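Long-range contacts in FAD-binding PCMH-type domain-containing protein (Gibberella zeae, PDB 6YJO), which carries a covalently bound FAD and probably oxidises oligosaccharides as a member of the oxygen-dependent FAD-linked oxidoreductases: residues Q276-P281 against Y381-L386; T348-K353 against W419-H424; R365-N370 against K439-S444. One frame throughout, in Å; residues are numbered along the deposited sequence.

Contact 1: Q276-P281 against Y381-L386; sequences QIYMGP and YILIDL
Gln276 and Asp385 are joined by a side-chain hydrogen bond, Gln276 NE2 to Asp385 OD1 at 2.7 Å, between side chains lying alongside each other in the same direction. The donor comes from above the carboxylate plane, and amide and carboxylate are turned 43° against each other. With CG between the backbone N and the carbonyl carbon (chi1 85°), the extended Gln276 side chain brings its amide to OD1. Both ends of that amide are bonded, NE2 to Asp385 and OE1 to Gln287 NE2, which fixes its rotation.

Backbone bonds run in reciprocal pairs. Ile277 N reaches Ile384 O at 3.1 Å, and Ile384 N returns to Ile277 O; Met279 N and Ile382 O are 2.8 Å apart, again with a return bond. Between the pairs Tyr278 CA points its hydrogen at Ile382 O, and at the ends Gln276 CA and Tyr381 CA do the same for Ile384 O and Met279 O. The two antiparallel strands are interior members of the seven-stranded sheet of this flavoenzyme. The face bearing Gln276 and Asp385 is the one near the cofactor: Asp385 touches the FAD-binding Tyr176.

Further along, on the face of Tyr278 and Leu383, the rings of Tyr278 and Tyr381 are nearly parallel (21°) but offset so far that they hardly overlap; Tyr278 CE2 instead rests on Tyr381 CB at 3.5 Å. Leu383 CD2 lies at the edge of the Tyr278 ring, 3.8 Å from Tyr278 CB. On the reverse face, Ile277 CG2 meets Ile384 CB at 3.7 Å, while Phe363 and Leu367 of helix 357-371 pack on Met279 and Ile382.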
loop_
_atom_site.group_PDB
_atom_site.type_symbol
_atom_site.label_atom_id
_atom_site.label_comp_id
_atom_site.label_asym_id
_atom_site.label_seq_id
_atom_site.Cartn_x
_atom_site.Cartn_y
_atom_site.Cartn_z
ATOM N N GLN A 276 7.669 8.220 -11.407
ATOM C CA GLN A 276 6.222 8.291 -11.561
ATOM C C GLN A 276 5.903 9.605 -12.266
ATOM O O GLN A 276 6.765 10.478 -12.402
ATOM C CB GLN A 276 5.505 8.182 -10.208
ATOM C CG GLN A 276 5.353 9.497 -9.451
ATOM C CD GLN A 276 4.716 9.343 -8.076
ATOM O OE1 GLN A 276 4.645 10.302 -7.309
ATOM N NE2 GLN A 276 4.242 8.141 -7.762
ATOM N N ILE A 277 4.662 9.738 -12.738
ATOM C CA ILE A 277 4.181 10.996 -13.303
ATOM C C ILE A 277 2.885 11.388 -12.610
ATOM O O ILE A 277 1.876 10.686 -12.728
ATOM C CB ILE A 277 3.972 10.924 -14.827
ATOM C CG1 ILE A 277 3.446 12.277 -15.331
ATOM C CG2 ILE A 277 3.012 9.801 -15.205
ATOM C CD1 ILE A 277 3.354 12.392 -16.828
ATOM N N TYR A 278 2.917 12.515 -11.903
ATOM C CA TYR A 278 1.704 13.150 -11.410
ATOM C C TYR A 278 0.996 13.850 -12.563
ATOM O O TYR A 278 1.605 14.654 -13.277
ATOM C CB TYR A 278 2.063 14.156 -10.310
ATOM C CG TYR A 278 0.984 15.174 -9.992
ATOM C CD1 TYR A 278 0.789 16.289 -10.802
ATOM C CD2 TYR A 278 0.184 15.038 -8.867
ATOM C CE1 TYR A 278 -0.189 17.219 -10.515
ATOM C CE2 TYR A 278 -0.792 15.968 -8.570
ATOM C CZ TYR A 278 -0.975 17.056 -9.398
ATOM O OH TYR A 278 -1.950 17.985 -9.107
ATOM N N MET A 279 -0.283 13.539 -12.756
ATOM C CA MET A 279 -1.130 14.270 -13.690
ATOM C C MET A 279 -2.281 14.885 -12.911
ATOM O O MET A 279 -3.036 14.169 -12.245
ATOM C CB MET A 279 -1.665 13.365 -14.796
ATOM C CG MET A 279 -0.615 12.509 -15.469
ATOM S SD MET A 279 -1.259 11.607 -16.894
ATOM C CE MET A 279 -1.778 12.946 -17.963
ATOM N N GLY A 280 -2.410 16.206 -12.998
ATOM C CA GLY A 280 -3.479 16.916 -12.343
ATOM C C GLY A 280 -4.286 17.742 -13.323
ATOM O O GLY A 280 -4.046 17.724 -14.534
ATOM N N PRO A 281 -5.264 18.491 -12.810
ATOM C CA PRO A 281 -6.164 19.233 -13.705
ATOM C C PRO A 281 -5.498 20.371 -14.461
ATOM O O PRO A 281 -6.057 20.817 -15.471
ATOM C CB PRO A 281 -7.245 19.762 -12.753
ATOM C CG PRO A 281 -6.578 19.802 -11.407
ATOM C CD PRO A 281 -5.651 18.624 -11.395
ATOM N N TYR A 381 -6.312 13.964 -8.868
ATOM C CA TYR A 381 -4.973 13.850 -9.434
ATOM C C TYR A 381 -4.715 12.375 -9.717
ATOM O O TYR A 381 -5.445 11.497 -9.250
ATOM C CB TYR A 381 -3.902 14.440 -8.505
ATOM C CG TYR A 381 -3.695 13.680 -7.217
ATOM C CD1 TYR A 381 -2.876 12.558 -7.173
ATOM C CD2 TYR A 381 -4.305 14.091 -6.040
ATOM C CE1 TYR A 381 -2.680 11.861 -5.994
ATOM C CE2 TYR A 381 -4.115 13.401 -4.857
ATOM C CZ TYR A 381 -3.304 12.290 -4.838
ATOM O OH TYR A 381 -3.122 11.609 -3.656
ATOM N N ILE A 382 -3.663 12.111 -10.488
ATOM C CA ILE A 382 -3.345 10.761 -10.941
ATOM C C ILE A 382 -1.845 10.523 -10.809
ATOM O O ILE A 382 -1.036 11.385 -11.165
ATOM C CB ILE A 382 -3.809 10.539 -12.396
ATOM C CG1 ILE A 382 -5.333 10.663 -12.482
ATOM C CG2 ILE A 382 -3.332 9.178 -12.911
ATOM C CD1 ILE A 382 -5.893 10.599 -13.891
ATOM N N LEU A 383 -1.477 9.345 -10.304
ATOM C CA LEU A 383 -0.083 8.941 -10.149
ATOM C C LEU A 383 0.134 7.644 -10.915
ATOM O O LEU A 383 -0.519 6.633 -10.626
ATOM C CB LEU A 383 0.281 8.757 -8.673
ATOM C CG LEU A 383 0.160 9.987 -7.773
ATOM C CD1 LEU A 383 0.630 9.673 -6.364
ATOM C CD2 LEU A 383 0.940 11.149 -8.351
ATOM N N ILE A 384 1.040 7.674 -11.890
ATOM C CA ILE A 384 1.367 6.515 -12.714
ATOM C C ILE A 384 2.823 6.168 -12.433
ATOM O O ILE A 384 3.738 6.801 -12.973
ATOM C CB ILE A 384 1.141 6.774 -14.206
ATOM C CG1 ILE A 384 -0.114 7.619 -14.417
ATOM C CG2 ILE A 384 1.020 5.458 -14.956
ATOM C CD1 ILE A 384 -0.485 7.799 -15.874
ATOM N N ASP A 385 3.048 5.164 -11.591
ATOM C CA ASP A 385 4.398 4.702 -11.310
ATOM C C ASP A 385 4.882 3.780 -12.419
ATOM O O ASP A 385 4.106 3.005 -12.984
ATOM C CB ASP A 385 4.441 3.961 -9.974
ATOM C CG ASP A 385 4.193 4.871 -8.790
ATOM O OD1 ASP A 385 5.100 5.655 -8.439
ATOM O OD2 ASP A 385 3.090 4.801 -8.208
ATOM N N LEU A 386 6.170 3.873 -12.736
ATOM C CA LEU A 386 6.817 2.860 -13.561
ATOM C C LEU A 386 7.135 1.675 -12.656
ATOM O O LEU A 386 8.020 1.756 -11.796
ATOM C CB LEU A 386 8.060 3.429 -14.239
ATOM C CG LEU A 386 7.808 4.673 -15.103
ATOM C CD1 LEU A 386 9.005 4.959 -16.004
ATOM C CD2 LEU A 386 6.528 4.538 -15.931
#

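Contact 2: T348-K353 against W419-H424; sequences TSLMTK and WQFSDH
An antiparallel strand pairing joins strand 346-352, outermost on its side of the seven-stranded sheet within the chain, to strand 417-423; Thr348 with Phe421 and Leu350 with Trp419 are its hydrogen-bonded pairs. Phe421 N reaches Thr348 O at 2.6 Å and Trp419 N reaches Leu350 O at 2.8 Å, each with a return bond.

One side-chain bond lengthens the seam. Trp419 NE1 donates at 2.9 Å to Thr352 OG1, which lies 21° out of the indole plane and is presented to the N-H by its position between the backbone N and the carbonyl carbon (chi1 66°); the same oxygen makes a weak bond to Lys353 O. The face with Trp419 is largely apolar, though Thr348 OG1 bonds Asp462 OD2. Leu350 CD1 meets the edge of the Phe421 ring, 3.7 Å from CZ, Thr348 CG2 lies 3.6 Å from Phe421 CB, and Leu438 and Val445 of helix 431-446 pack behind.

The buried indole N-H is thus satisfied within the sheet, whereas on the cofactor side Ser349 OG is tied to N of the FAD-binding Tyr457, and Gln420, its side chain about 6 Å from the FAD, bonds through OE1 to Tyr104 OH.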
loop_
_atom_site.group_PDB
_atom_site.type_symbol
_atom_site.label_atom_id
_atom_site.label_comp_id
_atom_site.label_asym_id
_atom_site.label_seq_id
_atom_site.Cartn_x
_atom_site.Cartn_y
_atom_site.Cartn_z
ATOM N N THR A 348 -8.794 5.066 -6.400
ATOM C CA THR A 348 -8.809 3.782 -7.085
ATOM C C THR A 348 -7.482 3.633 -7.816
ATOM O O THR A 348 -6.683 4.570 -7.886
ATOM C CB THR A 348 -9.998 3.665 -8.045
ATOM O OG1 THR A 348 -10.014 2.360 -8.638
ATOM C CG2 THR A 348 -9.924 4.726 -9.142
ATOM N N SER A 349 -7.251 2.441 -8.364
ATOM C CA SER A 349 -5.955 2.095 -8.928
ATOM C C SER A 349 -6.134 1.281 -10.201
ATOM O O SER A 349 -7.239 0.869 -10.564
ATOM C CB SER A 349 -5.105 1.299 -7.928
ATOM O OG SER A 349 -5.776 0.114 -7.534
ATOM N N LEU A 350 -5.010 1.059 -10.882
ATOM C CA LEU A 350 -4.926 0.110 -11.983
ATOM C C LEU A 350 -3.527 -0.487 -11.988
ATOM O O LEU A 350 -2.557 0.168 -11.595
ATOM C CB LEU A 350 -5.221 0.757 -13.342
ATOM C CG LEU A 350 -6.682 1.054 -13.677
ATOM C CD1 LEU A 350 -6.763 1.788 -15.010
ATOM C CD2 LEU A 350 -7.501 -0.230 -13.723
ATOM N N MET A 351 -3.435 -1.740 -12.422
ATOM C CA MET A 351 -2.170 -2.458 -12.578
ATOM C C MET A 351 -2.132 -2.969 -14.017
ATOM O O MET A 351 -2.370 -4.148 -14.285
ATOM C CB MET A 351 -2.049 -3.603 -11.550
ATOM C CG MET A 351 -1.993 -3.135 -10.103
ATOM S SD MET A 351 -0.449 -3.570 -9.273
ATOM C CE MET A 351 0.737 -2.673 -10.271
ATOM N N THR A 352 -1.825 -2.068 -14.945
ATOM C CA THR A 352 -1.922 -2.350 -16.371
ATOM C C THR A 352 -0.603 -2.861 -16.933
ATOM O O THR A 352 0.469 -2.690 -16.349
ATOM C CB THR A 352 -2.332 -1.100 -17.160
ATOM O OG1 THR A 352 -1.291 -0.119 -17.087
ATOM C CG2 THR A 352 -3.617 -0.512 -16.621
ATOM N N LYS A 353 -0.708 -3.505 -18.090
ATOM C CA LYS A 353 0.407 -3.662 -19.005
ATOM C C LYS A 353 0.523 -2.419 -19.884
ATOM O O LYS A 353 -0.282 -1.489 -19.799
ATOM C CB LYS A 353 0.212 -4.915 -19.859
ATOM C CG LYS A 353 0.172 -6.205 -19.058
ATOM C CD LYS A 353 -0.285 -7.382 -19.909
ATOM C CE LYS A 353 -0.145 -8.700 -19.163
ATOM N NZ LYS A 353 1.268 -9.166 -19.083
ATOM N N TRP A 419 -1.188 2.584 -11.705
ATOM C CA TRP A 419 -1.989 3.798 -11.693
ATOM C C TRP A 419 -2.638 3.995 -10.331
ATOM O O TRP A 419 -3.068 3.035 -9.689
ATOM C CB TRP A 419 -3.081 3.737 -12.760
ATOM C CG TRP A 419 -2.608 3.469 -14.155
ATOM C CD1 TRP A 419 -1.945 2.362 -14.604
ATOM C CD2 TRP A 419 -2.800 4.311 -15.299
ATOM N NE1 TRP A 419 -1.696 2.472 -15.950
ATOM C CE2 TRP A 419 -2.211 3.658 -16.403
ATOM C CE3 TRP A 419 -3.405 5.556 -15.497
ATOM C CZ2 TRP A 419 -2.211 4.210 -17.683
ATOM C CZ3 TRP A 419 -3.406 6.100 -16.769
ATOM C CH2 TRP A 419 -2.813 5.428 -17.844
ATOM N N GLN A 420 -2.712 5.247 -9.894
ATOM C CA GLN A 420 -3.557 5.617 -8.770
ATOM C C GLN A 420 -4.389 6.826 -9.164
ATOM O O GLN A 420 -3.856 7.811 -9.685
ATOM C CB GLN A 420 -2.746 5.925 -7.508
ATOM C CG GLN A 420 -3.623 6.042 -6.272
ATOM C CD GLN A 420 -2.868 6.481 -5.035
ATOM O OE1 GLN A 420 -3.397 6.427 -3.924
ATOM N NE2 GLN A 420 -1.632 6.926 -5.219
ATOM N N PHE A 421 -5.695 6.737 -8.934
ATOM C CA PHE A 421 -6.619 7.839 -9.166
ATOM C C PHE A 421 -7.141 8.290 -7.812
ATOM O O PHE A 421 -7.685 7.477 -7.058
ATOM C CB PHE A 421 -7.780 7.414 -10.068
ATOM C CG PHE A 421 -7.360 6.647 -11.295
ATOM C CD1 PHE A 421 -6.987 5.314 -11.207
ATOM C CD2 PHE A 421 -7.374 7.248 -12.542
ATOM C CE1 PHE A 421 -6.614 4.605 -12.335
ATOM C CE2 PHE A 421 -7.005 6.543 -13.674
ATOM C CZ PHE A 421 -6.626 5.219 -13.568
ATOM N N SER A 422 -6.970 9.570 -7.496
ATOM C CA SER A 422 -7.448 10.121 -6.239
ATOM C C SER A 422 -8.336 11.334 -6.488
ATOM O O SER A 422 -8.260 11.996 -7.528
ATOM C CB SER A 422 -6.286 10.506 -5.315
ATOM O OG SER A 422 -5.613 9.351 -4.843
ATOM N N ASP A 423 -9.200 11.602 -5.512
ATOM C CA ASP A 423 -10.059 12.782 -5.520
ATOM C C ASP A 423 -10.216 13.237 -4.081
ATOM O O ASP A 423 -10.649 12.457 -3.228
ATOM C CB ASP A 423 -11.423 12.476 -6.148
ATOM C CG ASP A 423 -12.391 13.647 -6.057
ATOM O OD1 ASP A 423 -12.674 14.118 -4.933
ATOM O OD2 ASP A 423 -12.871 14.100 -7.117
ATOM N N HIS A 424 -9.852 14.486 -3.809
ATOM C CA HIS A 424 -9.965 15.013 -2.457
ATOM C C HIS A 424 -10.910 16.208 -2.455
ATOM O O HIS A 424 -10.537 17.309 -2.038
ATOM C CB HIS A 424 -8.582 15.384 -1.908
ATOM C CG HIS A 424 -7.673 14.205 -1.715
ATOM N ND1 HIS A 424 -7.246 13.788 -0.472
ATOM C CD2 HIS A 424 -7.119 13.350 -2.607
ATOM C CE1 HIS A 424 -6.465 12.731 -0.608
ATOM N NE2 HIS A 424 -6.371 12.445 -1.894
#

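Contact 3: R365-N370 against K439-S444; sequences RTLFDN and KRFRDS
Ser444, whose CB touches Thr366 on the facing helix, donates from OG a short hydrogen bond of 2.5 Å to Phe441 O, one turn back in its own helix. Its chi1 of 74° leaves OG flanked by its own N and C, turned back toward Phe441 O. Across the interface, Thr366 OG1 comes 3.3 Å from Ser444 CB without bonding to it; the threonine hydroxyl is bonded to Ser362 O within helix 357-371. The methyl CG2 of Thr366 packs on the aliphatic part of Arg440, 3.5 Å from CG.

Deeper in, Phe441 meets Leu367 with a face and Asn370 with its edge. Leu367 CD1 stands over the centre of the phenyl face, 3.6 Å from the ring centroid and only 13° off the normal, a well-formed CH-pi contact. Asn370 CG lies 3.9 Å from Phe441 CZ, with the amide plane turned 82° from the ring. The amide is held elsewhere, OD1 by Trp380 NE1, and the Trp380 ring packs edge-to-face with Phe441.

Helices 357-371 and 431-446 run roughly antiparallel, their short segments 9.7 Å apart at the axes, and both lie on the same face of the seven-stranded sheet, where Leu367 and Phe441 also reach Ile382. No hydrogen bond spans the two segments, although Ser444 O accepts one from Ser362 OG, elsewhere on helix 357-371. Between the segments, adhesion therefore rests on methyl, methylene and ring contacts, while the buried Asn370 amide is satisfied by Trp380 and, weakly, by Arg377 O, and the Ser444 hydroxyl within its own helix.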
loop_
_atom_site.group_PDB
_atom_site.type_symbol
_atom_site.label_atom_id
_atom_site.label_comp_id
_atom_site.label_asym_id
_atom_site.label_seq_id
_atom_site.Cartn_x
_atom_site.Cartn_y
_atom_site.Cartn_z
ATOM N N ARG A 365 -8.272 11.666 -24.044
ATOM C CA ARG A 365 -9.490 12.343 -24.487
ATOM C C ARG A 365 -10.442 12.552 -23.318
ATOM O O ARG A 365 -11.045 13.621 -23.179
ATOM C CB ARG A 365 -10.169 11.528 -25.594
ATOM C CG ARG A 365 -11.400 12.174 -26.228
ATOM C CD ARG A 365 -11.778 11.436 -27.512
ATOM N NE ARG A 365 -12.783 12.133 -28.310
ATOM C CZ ARG A 365 -13.067 11.839 -29.578
ATOM N NH1 ARG A 365 -12.419 10.864 -30.206
ATOM N NH2 ARG A 365 -14.000 12.526 -30.226
ATOM N N THR A 366 -10.581 11.535 -22.467
ATOM C CA THR A 366 -11.487 11.604 -21.329
ATOM C C THR A 366 -10.955 12.537 -20.245
ATOM O O THR A 366 -11.739 13.208 -19.568
ATOM C CB THR A 366 -11.699 10.191 -20.783
ATOM O OG1 THR A 366 -11.665 9.256 -21.871
ATOM C CG2 THR A 366 -13.038 10.072 -20.074
ATOM N N LEU A 367 -9.632 12.612 -20.086
ATOM C CA LEU A 367 -9.029 13.452 -19.056
ATOM C C LEU A 367 -9.028 14.918 -19.470
ATOM O O LEU A 367 -9.467 15.785 -18.708
ATOM C CB LEU A 367 -7.604 12.982 -18.774
ATOM C CG LEU A 367 -6.962 13.496 -17.488
ATOM C CD1 LEU A 367 -7.586 12.814 -16.276
ATOM C CD2 LEU A 367 -5.454 13.285 -17.528
ATOM N N PHE A 368 -8.537 15.215 -20.676
ATOM C CA PHE A 368 -8.528 16.599 -21.138
ATOM C C PHE A 368 -9.937 17.090 -21.424
ATOM O O PHE A 368 -10.196 18.298 -21.363
ATOM C CB PHE A 368 -7.630 16.737 -22.369
ATOM C CG PHE A 368 -6.179 16.926 -22.025
ATOM C CD1 PHE A 368 -5.653 18.197 -21.872
ATOM C CD2 PHE A 368 -5.352 15.833 -21.828
ATOM C CE1 PHE A 368 -4.324 18.377 -21.542
ATOM C CE2 PHE A 368 -4.021 16.007 -21.497
ATOM C CZ PHE A 368 -3.507 17.281 -21.354
ATOM N N ASP A 369 -10.860 16.175 -21.726
ATOM C CA ASP A 369 -12.276 16.524 -21.722
ATOM C C ASP A 369 -12.668 17.135 -20.383
ATOM O O ASP A 369 -13.298 18.197 -20.324
ATOM C CB ASP A 369 -13.114 15.279 -22.014
ATOM C CG ASP A 369 -14.398 15.600 -22.739
ATOM O OD1 ASP A 369 -14.362 15.725 -23.984
ATOM O OD2 ASP A 369 -15.447 15.720 -22.068
ATOM N N ASN A 370 -12.283 16.472 -19.293
ATOM C CA ASN A 370 -12.544 16.990 -17.955
ATOM C C ASN A 370 -11.717 18.239 -17.672
ATOM O O ASN A 370 -12.232 19.226 -17.132
ATOM C CB ASN A 370 -12.249 15.902 -16.921
ATOM C CG ASN A 370 -12.566 16.336 -15.507
ATOM O OD1 ASN A 370 -11.780 17.034 -14.868
ATOM N ND2 ASN A 370 -13.721 15.915 -15.005
ATOM N N LYS A 439 -13.972 6.721 -11.756
ATOM C CA LYS A 439 -14.319 5.525 -12.517
ATOM C C LYS A 439 -14.301 5.804 -14.015
ATOM O O LYS A 439 -13.854 4.963 -14.804
ATOM C CB LYS A 439 -15.692 5.005 -12.085
ATOM C CG LYS A 439 -16.109 3.692 -12.750
ATOM C CD LYS A 439 -17.373 3.124 -12.109
ATOM C CE LYS A 439 -17.888 1.890 -12.840
ATOM N NZ LYS A 439 -19.076 2.190 -13.691
ATOM N N ARG A 440 -14.789 6.976 -14.427
ATOM C CA ARG A 440 -14.733 7.347 -15.838
ATOM C C ARG A 440 -13.292 7.396 -16.333
ATOM O O ARG A 440 -13.005 6.988 -17.465
ATOM C CB ARG A 440 -15.435 8.691 -16.047
ATOM C CG ARG A 440 -15.171 9.342 -17.395
ATOM C CD ARG A 440 -16.131 10.497 -17.660
ATOM N NE ARG A 440 -16.313 11.347 -16.482
ATOM C CZ ARG A 440 -17.486 11.649 -15.925
ATOM N NH1 ARG A 440 -18.626 11.195 -16.433
ATOM N NH2 ARG A 440 -17.517 12.428 -14.853
ATOM N N PHE A 441 -12.371 7.889 -15.503
ATOM C CA PHE A 441 -10.959 7.860 -15.873
ATOM C C PHE A 441 -10.451 6.426 -15.959
ATOM O O PHE A 441 -9.833 6.032 -16.956
ATOM C CB PHE A 441 -10.125 8.651 -14.861
ATOM C CG PHE A 441 -10.384 10.134 -14.866
ATOM C CD1 PHE A 441 -10.994 10.756 -15.944
ATOM C CD2 PHE A 441 -9.999 10.909 -13.784
ATOM C CE1 PHE A 441 -11.219 12.120 -15.939
ATOM C CE2 PHE A 441 -10.223 12.269 -13.774
ATOM C CZ PHE A 441 -10.835 12.876 -14.853
ATOM N N ARG A 442 -10.698 5.633 -14.915
ATOM C CA ARG A 442 -10.200 4.261 -14.884
ATOM C C ARG A 442 -10.735 3.447 -16.058
ATOM O O ARG A 442 -9.981 2.710 -16.707
ATOM C CB ARG A 442 -10.565 3.613 -13.544
ATOM C CG ARG A 442 -10.595 2.091 -13.546
ATOM C CD ARG A 442 -10.619 1.525 -12.126
ATOM N NE ARG A 442 -11.776 0.661 -11.890
ATOM C CZ ARG A 442 -12.900 1.040 -11.284
ATOM N NH1 ARG A 442 -13.047 2.281 -10.831
ATOM N NH2 ARG A 442 -13.887 0.168 -11.125
ATOM N N ASP A 443 -12.029 3.571 -16.359
ATOM C CA ASP A 443 -12.606 2.786 -17.447
ATOM C C ASP A 443 -12.033 3.196 -18.798
ATOM O O ASP A 443 -11.824 2.345 -19.670
ATOM C CB ASP A 443 -14.125 2.932 -17.452
ATOM C CG ASP A 443 -14.767 2.342 -16.216
ATOM O OD1 ASP A 443 -14.152 1.447 -15.600
ATOM O OD2 ASP A 443 -15.883 2.771 -15.861
ATOM N N SER A 444 -11.790 4.494 -18.998
ATOM C CA SER A 444 -11.219 4.964 -20.258
ATOM C C SER A 444 -9.932 4.225 -20.603
ATOM O O SER A 444 -9.567 4.129 -21.779
ATOM C CB SER A 444 -10.950 6.469 -20.178
ATOM O OG SER A 444 -9.824 6.741 -19.363
#

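Contacts 1 and 2 belong to one sheet, whose strands follow the order 273-280, 380-386, 417-423, 346-352; their centres are about 9 Å apart, and backbone bonds between strands 380-386 and 417-423 link them. Contact 3 joins the two helices laid on that sheet, about 14 Å from contact 1 and about 12 Å from contact 2 between centres. Phe441 packs on Phe421, and Leu350 on Arg442. The first segments of contacts 1, 2 and 3 come in that order along the chain, and the second segments repeat it, so the three cross. Interleaved strands and helices thus form one layered unit, with contacts 1 and 2 nearer the FAD and contact 3 away from it.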